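Local coordinates for MdbA protein (Corynebacterium diphtheriae, PDB 5C00) that acts as a thiol-disulfide oxidoreductase of the thioredoxin superfamily, related to DsbA and probably forming disulfide bonds in exported proteins, at residues 51-56 and 82-87; 96-101 and 164-169. One frame throughout, in Å; residues are numbered along the deposited sequence.

How the contacts relate
Contact 1 (51-56 with 82-87) pairs two strands of the thioredoxin sheet where one of them runs out toward the C55/C58 pair, probably the redox site; contact 2 (96-101 with 164-169) packs two helices a short way off, the centres lying about 9 Å apart. Helix 96-109 is the next element after strand 78-85, and the two contacts touch directly. S97 OG lies 2.5 Å from D52 OD1 and 2.7 Å from S54 OG, both probable hydrogen bonds, which fasten the start of helix 96-109 to the turn before C55. Beside them F53 CB packs 3.5 Å from A100 CB.

Contact 1: residues 51-56 and 82-87; sequences EDFSCP and LRILNF
Strands 45-52 and 78-85 lie side by side and parallel here, as the two strands of the beta-alpha-beta unit in the thioredoxin fold, with helix 56-74 making the connection. Two backbone bonds join them through one residue: E51 N donates to R83 O at 3.3 Å, from above the carbonyl plane, and E51 O accepts a straighter bond from L85 N at 2.8 Å. The side chains of E51 and I84 leave the same face of the sheet and point the same way, E51 CG lying 3.5 Å from I84 CD1. The glutamate suits this buried place because its methylenes pack on isoleucine while its carboxylate goes on to a salt bridge with R120. F53, just past the strand, brings CD2 and CE2 obliquely to I84 CG2, adding aromatic cover to the branched aliphatic side chain.

From D52 the chain makes a type I turn to C55, the residue at the N-cap of helix 56-74 and the first cysteine of a CxxC pattern of thioredoxin type. D52 steadies that turn: CG stands anti to the backbone N (chi1 -180°), and OD1 uses its anti lone pair to accept from S54 N, an Asx turn; OD1 is also bonded to S97 OG. OD2 is bonded to L88 N, while D52 CB packs 3.7 Å from CE1 of F87. Where the two chains part, one water joins F53 N to L85 O, accepting from the first at 2.9 Å and donating to the second at 2.8 Å.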
ATOM      1  N   GLU A  51       6.095   3.468   2.309  1.00 18.77           N
ATOM      2  CA  GLU A  51       5.654   2.794   3.514  1.00 19.14           C
ATOM      3  C   GLU A  51       6.082   1.350   3.483  1.00 18.07           C
ATOM      4  O   GLU A  51       6.501   0.803   2.444  1.00 16.70           O
ATOM      5  CB  GLU A  51       4.138   2.962   3.765  1.00 20.65           C
ATOM      6  CG  GLU A  51       3.257   2.451   2.704  1.00 23.71           C
ATOM      7  CD  GLU A  51       1.728   2.815   2.829  1.00 25.87           C
ATOM      8  OE1 GLU A  51       1.035   2.391   1.915  1.00 28.46           O
ATOM      9  OE2 GLU A  51       1.248   3.534   3.752  1.00 28.94           O
ATOM     10  N   ASP A  52       5.989   0.743   4.651  1.00 17.37           N
ATOM     11  CA  ASP A  52       6.314  -0.702   4.846  1.00 16.92           C
ATOM     12  C   ASP A  52       5.169  -1.292   5.698  1.00 16.47           C
ATOM     13  O   ASP A  52       4.764  -0.702   6.713  1.00 15.31           O
ATOM     14  CB  ASP A  52       7.710  -0.769   5.467  1.00 17.58           C
ATOM     15  CG  ASP A  52       8.214  -2.205   5.734  1.00 17.99           C
ATOM     16  OD1 ASP A  52       7.505  -3.023   6.357  1.00 16.67           O
ATOM     17  OD2 ASP A  52       9.371  -2.485   5.374  1.00 18.06           O
ATOM     18  N   PHE A  53       4.656  -2.448   5.314  1.00 16.09           N
ATOM     19  CA  PHE A  53       3.533  -3.060   6.044  1.00 16.48           C
ATOM     20  C   PHE A  53       3.878  -3.543   7.480  1.00 17.51           C
ATOM     21  O   PHE A  53       2.962  -3.880   8.233  1.00 18.32           O
ATOM     22  CB  PHE A  53       2.920  -4.170   5.263  1.00 17.33           C
ATOM     23  CG  PHE A  53       1.957  -3.701   4.201  1.00 17.46           C
ATOM     24  CD1 PHE A  53       0.652  -3.339   4.560  1.00 16.70           C
ATOM     25  CD2 PHE A  53       2.335  -3.629   2.859  1.00 17.39           C
ATOM     26  CE1 PHE A  53      -0.253  -2.913   3.622  1.00 17.20           C
ATOM     27  CE2 PHE A  53       1.425  -3.174   1.930  1.00 18.02           C
ATOM     28  CZ  PHE A  53       0.138  -2.846   2.290  1.00 18.06           C
ATOM     29  N   SER A  54       5.150  -3.533   7.881  1.00 16.68           N
ATOM     30  CA  SER A  54       5.487  -3.868   9.261  1.00 18.64           C
ATOM     31  C   SER A  54       5.810  -2.630  10.100  1.00 19.93           C
ATOM     32  O   SER A  54       6.254  -2.761  11.239  1.00 20.46           O
ATOM     33  CB  SER A  54       6.659  -4.838   9.319  1.00 19.29           C
ATOM     34  OG  SER A  54       6.315  -6.004   8.594  1.00 19.42           O
ATOM     35  N   CYS A  55       5.615  -1.455   9.536  1.00 18.49           N
ATOM     36  CA  CYS A  55       5.992  -0.201  10.185  1.00 21.23           C
ATOM     37  C   CYS A  55       4.841   0.391  11.020  1.00 20.02           C
ATOM     38  O   CYS A  55       3.823   0.785  10.477  1.00 19.66           O
ATOM     39  CB  CYS A  55       6.436   0.742   9.083  1.00 21.86           C
ATOM     40  SG  CYS A  55       6.731   2.414   9.617  1.00 27.82           S
ATOM     41  N   PRO A  56       5.006   0.449  12.354  1.00 21.28           N
ATOM     42  CA  PRO A  56       3.902   0.917  13.194  1.00 22.68           C
ATOM     43  C   PRO A  56       3.585   2.374  12.960  1.00 21.69           C
ATOM     44  O   PRO A  56       2.429   2.763  13.014  1.00 21.69           O
ATOM     45  CB  PRO A  56       4.377   0.693  14.649  1.00 24.39           C
ATOM     46  CG  PRO A  56       5.766   0.185  14.561  1.00 25.68           C
ATOM     47  CD  PRO A  56       6.103  -0.151  13.128  1.00 24.03           C
ATOM     48  N   LEU A  82       2.317   5.052  -4.332  1.00 16.37           N
ATOM     49  CA  LEU A  82       2.589   4.259  -3.169  1.00 17.04           C
ATOM     50  C   LEU A  82       3.799   3.383  -3.491  1.00 16.99           C
ATOM     51  O   LEU A  82       3.749   2.546  -4.420  1.00 17.96           O
ATOM     52  CB  LEU A  82       1.401   3.390  -2.758  1.00 16.94           C
ATOM     53  CG  LEU A  82       0.166   4.140  -2.272  1.00 19.03           C
ATOM     54  CD1 LEU A  82      -0.965   3.145  -2.156  1.00 18.58           C
ATOM     55  CD2 LEU A  82       0.428   4.825  -0.952  1.00 19.97           C
ATOM     56  N   ARG A  83       4.902   3.681  -2.808  1.00 17.39           N
ATOM     57  CA  ARG A  83       6.196   3.044  -3.010  1.00 17.85           C
ATOM     58  C   ARG A  83       6.486   2.184  -1.796  1.00 17.96           C
ATOM     59  O   ARG A  83       6.947   2.676  -0.738  1.00 17.81           O
ATOM     60  CB  ARG A  83       7.253   4.104  -3.243  1.00 18.05           C
ATOM     61  CG  ARG A  83       7.032   4.849  -4.581  1.00 19.13           C
ATOM     62  CD  ARG A  83       8.236   5.690  -5.035  1.00 21.32           C
ATOM     63  NE  ARG A  83       7.952   6.226  -6.357  1.00 22.66           N
ATOM     64  CZ  ARG A  83       8.047   5.538  -7.490  1.00 23.81           C
ATOM     65  NH1 ARG A  83       8.462   4.291  -7.500  1.00 24.74           N
ATOM     66  NH2 ARG A  83       7.688   6.102  -8.634  1.00 27.34           N
ATOM     67  N   ILE A  84       6.123   0.915  -1.940  1.00 17.72           N
ATOM     68  CA  ILE A  84       6.205  -0.011  -0.841  1.00 18.24           C
ATOM     69  C   ILE A  84       7.575  -0.635  -0.661  1.00 18.23           C
ATOM     70  O   ILE A  84       8.240  -1.089  -1.600  1.00 18.00           O
ATOM     71  CB  ILE A  84       5.108  -1.116  -0.909  1.00 18.72           C
ATOM     72  CG1 ILE A  84       3.720  -0.520  -1.220  1.00 19.66           C
ATOM     73  CG2 ILE A  84       5.096  -1.879   0.398  1.00 18.49           C
ATOM     74  CD1 ILE A  84       3.314   0.608  -0.323  1.00 21.07           C
ATOM     75  N   LEU A  85       8.020  -0.631   0.591  1.00 17.14           N
ATOM     76  CA  LEU A  85       9.323  -1.110   0.967  1.00 18.48           C
ATOM     77  C   LEU A  85       9.210  -2.422   1.759  1.00 18.70           C
ATOM     78  O   LEU A  85       8.133  -2.766   2.240  1.00 18.15           O
ATOM     79  CB  LEU A  85      10.005  -0.065   1.835  1.00 17.95           C
ATOM     80  CG  LEU A  85      10.173   1.335   1.250  1.00 19.51           C
ATOM     81  CD1 LEU A  85      10.602   2.284   2.306  1.00 20.99           C
ATOM     82  CD2 LEU A  85      11.184   1.319   0.107  1.00 21.02           C
ATOM     83  N   ASN A  86      10.323  -3.153   1.896  1.00 19.62           N
ATOM     84  CA  ASN A  86      10.384  -4.322   2.773  1.00 19.20           C
ATOM     85  C   ASN A  86      11.636  -4.303   3.678  1.00 20.21           C
ATOM     86  O   ASN A  86      12.118  -5.344   4.134  1.00 18.55           O
ATOM     87  CB  ASN A  86      10.267  -5.649   2.006  1.00 20.20           C
ATOM     88  CG  ASN A  86      11.448  -5.923   1.109  1.00 21.64           C
ATOM     89  OD1 ASN A  86      12.331  -5.095   1.039  1.00 19.88           O
ATOM     90  ND2 ASN A  86      11.448  -7.083   0.384  1.00 22.76           N
ATOM     91  N   PHE A  87      12.151  -3.108   3.929  1.00 20.97           N
ATOM     92  CA  PHE A  87      13.390  -2.923   4.709  1.00 21.33           C
ATOM     93  C   PHE A  87      13.248  -3.442   6.128  1.00 21.20           C
ATOM     94  O   PHE A  87      14.235  -3.873   6.748  1.00 22.36           O
ATOM     95  CB  PHE A  87      13.828  -1.433   4.669  1.00 21.60           C
ATOM     96  CG  PHE A  87      13.024  -0.504   5.530  1.00 22.04           C
ATOM     97  CD1 PHE A  87      11.802  -0.025   5.122  1.00 21.64           C
ATOM     98  CD2 PHE A  87      13.531  -0.048   6.739  1.00 23.87           C
ATOM     99  CE1 PHE A  87      11.058   0.828   5.913  1.00 22.13           C
ATOM    100  CE2 PHE A  87      12.799   0.802   7.552  1.00 23.25           C
ATOM    101  CZ  PHE A  87      11.567   1.253   7.159  1.00 23.67           C
TER
HETATM  102  O   HOH W   1       5.751  -3.993   3.173  1.00 16.67           O

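Contact 2: residues 96-101 and 164-169; sequences NSTKAG and DFRKFA
F165 reaches from helix 162-180 across to helix 96-109 and lays its ring against the backbone of T98 and G101. Its CB points toward the other helix, and CG stands anti to the backbone N (chi1 175°). The carbonyl carbon of G101 lies over one face, 3.4 Å from F165 CD1, and G101 CA comes equally near to CE1. Glycine suits this position closely: a beta carbon would point toward F165, whereas the bare backbone lets the flat ring settle directly on it.

T98 meets another part of the same ring. Its CA is 3.7 Å from F165 CE2, and its methyl CG2 touches CD2 at 3.8 Å, the two side chains meeting at a slant. T98 O lies 4.1 Å above the ring plane, displaced toward the rim. The branched threonine serves two environments: OG1 stands anti to the carbonyl carbon (chi1 -57°) and bonds to N86 ND2, while the methyl CG2 packs on F165. CG2 also approaches R166 NE at 4.2 Å, and that same NE donates to the backbone O of D93, so the arginine holds the loop before helix 96-109 as well as flanking the methyl.

No hydrogen bond links the two segments; F165 fills the gap between short helix axes 10.1 Å apart, and its side chain also touches A102, L105 and I84. The helices run at 114° to each other. Helix 96-109 probably belongs to the helical domain inserted in the thioredoxin fold, as in DsbA, while helix 162-180 lies beside the sheet; F165 of helix 162-180, seated on G101, joins the two.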
ATOM      1  N   ASN A  96       7.375 -10.629   7.068  1.00 16.84           N
ATOM      2  CA  ASN A  96       6.044 -10.111   7.100  1.00 17.73           C
ATOM      3  C   ASN A  96       5.897  -8.961   6.108  1.00 16.90           C
ATOM      4  O   ASN A  96       4.895  -8.855   5.488  1.00 15.65           O
ATOM      5  CB  ASN A  96       5.738  -9.585   8.491  1.00 20.15           C
ATOM      6  CG  ASN A  96       4.315  -9.140   8.628  1.00 21.21           C
ATOM      7  OD1 ASN A  96       3.412  -9.975   8.731  1.00 26.36           O
ATOM      8  ND2 ASN A  96       4.080  -7.843   8.582  1.00 21.48           N
ATOM      9  N   SER A  97       6.893  -8.073   5.995  1.00 16.64           N
ATOM     10  CA  SER A  97       6.767  -6.912   5.104  1.00 16.76           C
ATOM     11  C   SER A  97       6.626  -7.375   3.649  1.00 16.61           C
ATOM     12  O   SER A  97       5.844  -6.820   2.856  1.00 17.25           O
ATOM     13  CB  SER A  97       8.009  -5.985   5.256  1.00 16.73           C
ATOM     14  OG  SER A  97       8.126  -5.461   6.603  1.00 19.18           O
ATOM     15  N   THR A  98       7.366  -8.408   3.296  1.00 16.92           N
ATOM     16  CA  THR A  98       7.251  -8.968   1.935  1.00 17.54           C
ATOM     17  C   THR A  98       5.950  -9.705   1.720  1.00 16.83           C
ATOM     18  O   THR A  98       5.320  -9.553   0.676  1.00 16.24           O
ATOM     19  CB  THR A  98       8.439  -9.865   1.566  1.00 18.39           C
ATOM     20  OG1 THR A  98       9.642  -9.108   1.690  1.00 19.87           O
ATOM     21  CG2 THR A  98       8.280 -10.382   0.083  1.00 17.98           C
ATOM     22  N   LYS A  99       5.561 -10.546   2.666  1.00 16.75           N
ATOM     23  CA  LYS A  99       4.290 -11.279   2.535  1.00 17.36           C
ATOM     24  C   LYS A  99       3.075 -10.347   2.385  1.00 16.60           C
ATOM     25  O   LYS A  99       2.231 -10.512   1.478  1.00 16.62           O
ATOM     26  CB  LYS A  99       4.112 -12.243   3.697  1.00 18.23           C
ATOM     27  CG  LYS A  99       4.983 -13.467   3.605  1.00 19.55           C
ATOM     28  CD  LYS A  99       4.787 -14.368   4.825  1.00 21.52           C
ATOM     29  CE  LYS A  99       5.477 -15.716   4.605  1.00 23.32           C
ATOM     30  NZ  LYS A  99       6.953 -15.604   4.658  1.00 25.12           N
ATOM     31  N   ALA A 100       2.995  -9.331   3.235  1.00 15.98           N
ATOM     32  CA  ALA A 100       1.907  -8.364   3.214  1.00 14.48           C
ATOM     33  C   ALA A 100       1.986  -7.520   1.937  1.00 15.37           C
ATOM     34  O   ALA A 100       0.985  -7.298   1.245  1.00 16.18           O
ATOM     35  CB  ALA A 100       2.017  -7.478   4.452  1.00 14.97           C
ATOM     36  N   GLY A 101       3.189  -7.039   1.626  1.00 15.99           N
ATOM     37  CA  GLY A 101       3.387  -6.152   0.496  1.00 15.74           C
ATOM     38  C   GLY A 101       3.128  -6.871  -0.810  1.00 15.52           C
ATOM     39  O   GLY A 101       2.476  -6.335  -1.699  1.00 15.69           O
ATOM     40  N   ASP A 164       8.266  -9.749  -8.166  1.00 25.26           N
ATOM     41  CA  ASP A 164       8.120  -8.358  -8.574  1.00 24.28           C
ATOM     42  C   ASP A 164       8.020  -7.388  -7.405  1.00 23.06           C
ATOM     43  O   ASP A 164       8.615  -6.289  -7.417  1.00 22.90           O
ATOM     44  CB  ASP A 164       6.960  -8.189  -9.505  1.00 24.97           C
ATOM     45  CG  ASP A 164       7.331  -8.504 -10.941  1.00 27.14           C
ATOM     46  OD1 ASP A 164       8.509  -8.589 -11.239  1.00 28.79           O
ATOM     47  OD2 ASP A 164       6.431  -8.662 -11.756  1.00 32.04           O
ATOM     48  N   PHE A 165       7.357  -7.802  -6.350  1.00 20.59           N
ATOM     49  CA  PHE A 165       7.344  -6.967  -5.163  1.00 20.14           C
ATOM     50  C   PHE A 165       8.780  -6.659  -4.660  1.00 21.05           C
ATOM     51  O   PHE A 165       9.090  -5.539  -4.343  1.00 20.12           O
ATOM     52  CB  PHE A 165       6.584  -7.621  -4.042  1.00 20.21           C
ATOM     53  CG  PHE A 165       6.660  -6.827  -2.795  1.00 19.66           C
ATOM     54  CD1 PHE A 165       5.794  -5.744  -2.613  1.00 19.41           C
ATOM     55  CD2 PHE A 165       7.569  -7.131  -1.848  1.00 19.88           C
ATOM     56  CE1 PHE A 165       5.903  -4.957  -1.492  1.00 19.42           C
ATOM     57  CE2 PHE A 165       7.661  -6.365  -0.713  1.00 19.17           C
ATOM     58  CZ  PHE A 165       6.838  -5.270  -0.560  1.00 18.11           C
ATOM     59  N   ARG A 166       9.612  -7.686  -4.563  1.00 21.90           N
ATOM     60  CA  ARG A 166      11.021  -7.498  -4.143  1.00 23.22           C
ATOM     61  C   ARG A 166      11.768  -6.567  -5.095  1.00 23.02           C
ATOM     62  O   ARG A 166      12.540  -5.734  -4.662  1.00 22.20           O
ATOM     63  CB  ARG A 166      11.731  -8.836  -4.133  1.00 25.03           C
ATOM     64  CG  ARG A 166      11.285  -9.798  -3.062  1.00 25.72           C
ATOM     65  CD  ARG A 166      11.863 -11.198  -3.306  1.00 26.56           C
ATOM     66  NE  ARG A 166      11.254 -12.122  -2.327  1.00 26.99           N
ATOM     67  CZ  ARG A 166      10.752 -13.316  -2.567  1.00 28.83           C
ATOM     68  NH1 ARG A 166      10.768 -13.858  -3.790  1.00 29.72           N
ATOM     69  NH2 ARG A 166      10.235 -13.998  -1.541  1.00 28.91           N
ATOM     70  N   LYS A 167      11.579  -6.736  -6.404  1.00 23.33           N
ATOM     71  CA  LYS A 167      12.210  -5.832  -7.377  0.60 25.06           C
ATOM     72  C   LYS A 167      11.742  -4.395  -7.157  1.00 23.40           C
ATOM     73  O   LYS A 167      12.571  -3.438  -7.160  1.00 22.41           O
ATOM     74  CB  LYS A 167      11.933  -6.313  -8.804  0.60 26.93           C
ATOM     75  CG  LYS A 167      11.970  -5.278  -9.916  0.60 31.02           C
ATOM     76  CD  LYS A 167      11.749  -5.981 -11.263  0.60 33.01           C
ATOM     77  CE  LYS A 167      10.899  -5.171 -12.230  0.60 35.65           C
ATOM     78  NZ  LYS A 167       9.704  -5.937 -12.723  0.60 36.31           N
ATOM     79  N   PHE A 168      10.432  -4.221  -6.931  1.00 21.52           N
ATOM     80  CA  PHE A 168       9.886  -2.892  -6.637  1.00 21.45           C
ATOM     81  C   PHE A 168      10.430  -2.329  -5.324  1.00 20.71           C
ATOM     82  O   PHE A 168      10.763  -1.137  -5.217  1.00 20.17           O
ATOM     83  CB  PHE A 168       8.375  -2.932  -6.546  1.00 23.01           C
ATOM     84  CG  PHE A 168       7.677  -3.181  -7.857  1.00 24.72           C
ATOM     85  CD1 PHE A 168       8.394  -3.407  -9.033  1.00 27.92           C
ATOM     86  CD2 PHE A 168       6.306  -3.242  -7.893  1.00 25.78           C
ATOM     87  CE1 PHE A 168       7.716  -3.654 -10.209  1.00 29.80           C
ATOM     88  CE2 PHE A 168       5.632  -3.482  -9.061  1.00 27.72           C
ATOM     89  CZ  PHE A 168       6.351  -3.711 -10.220  1.00 29.78           C
ATOM     90  N   ALA A 169      10.469  -3.177  -4.328  1.00 20.13           N
ATOM     91  CA  ALA A 169      10.943  -2.743  -3.022  1.00 21.17           C
ATOM     92  C   ALA A 169      12.405  -2.272  -3.121  1.00 22.82           C
ATOM     93  O   ALA A 169      12.767  -1.235  -2.559  1.00 21.43           O
ATOM     94  CB  ALA A 169      10.796  -3.864  -2.001  1.00 21.47           C
TER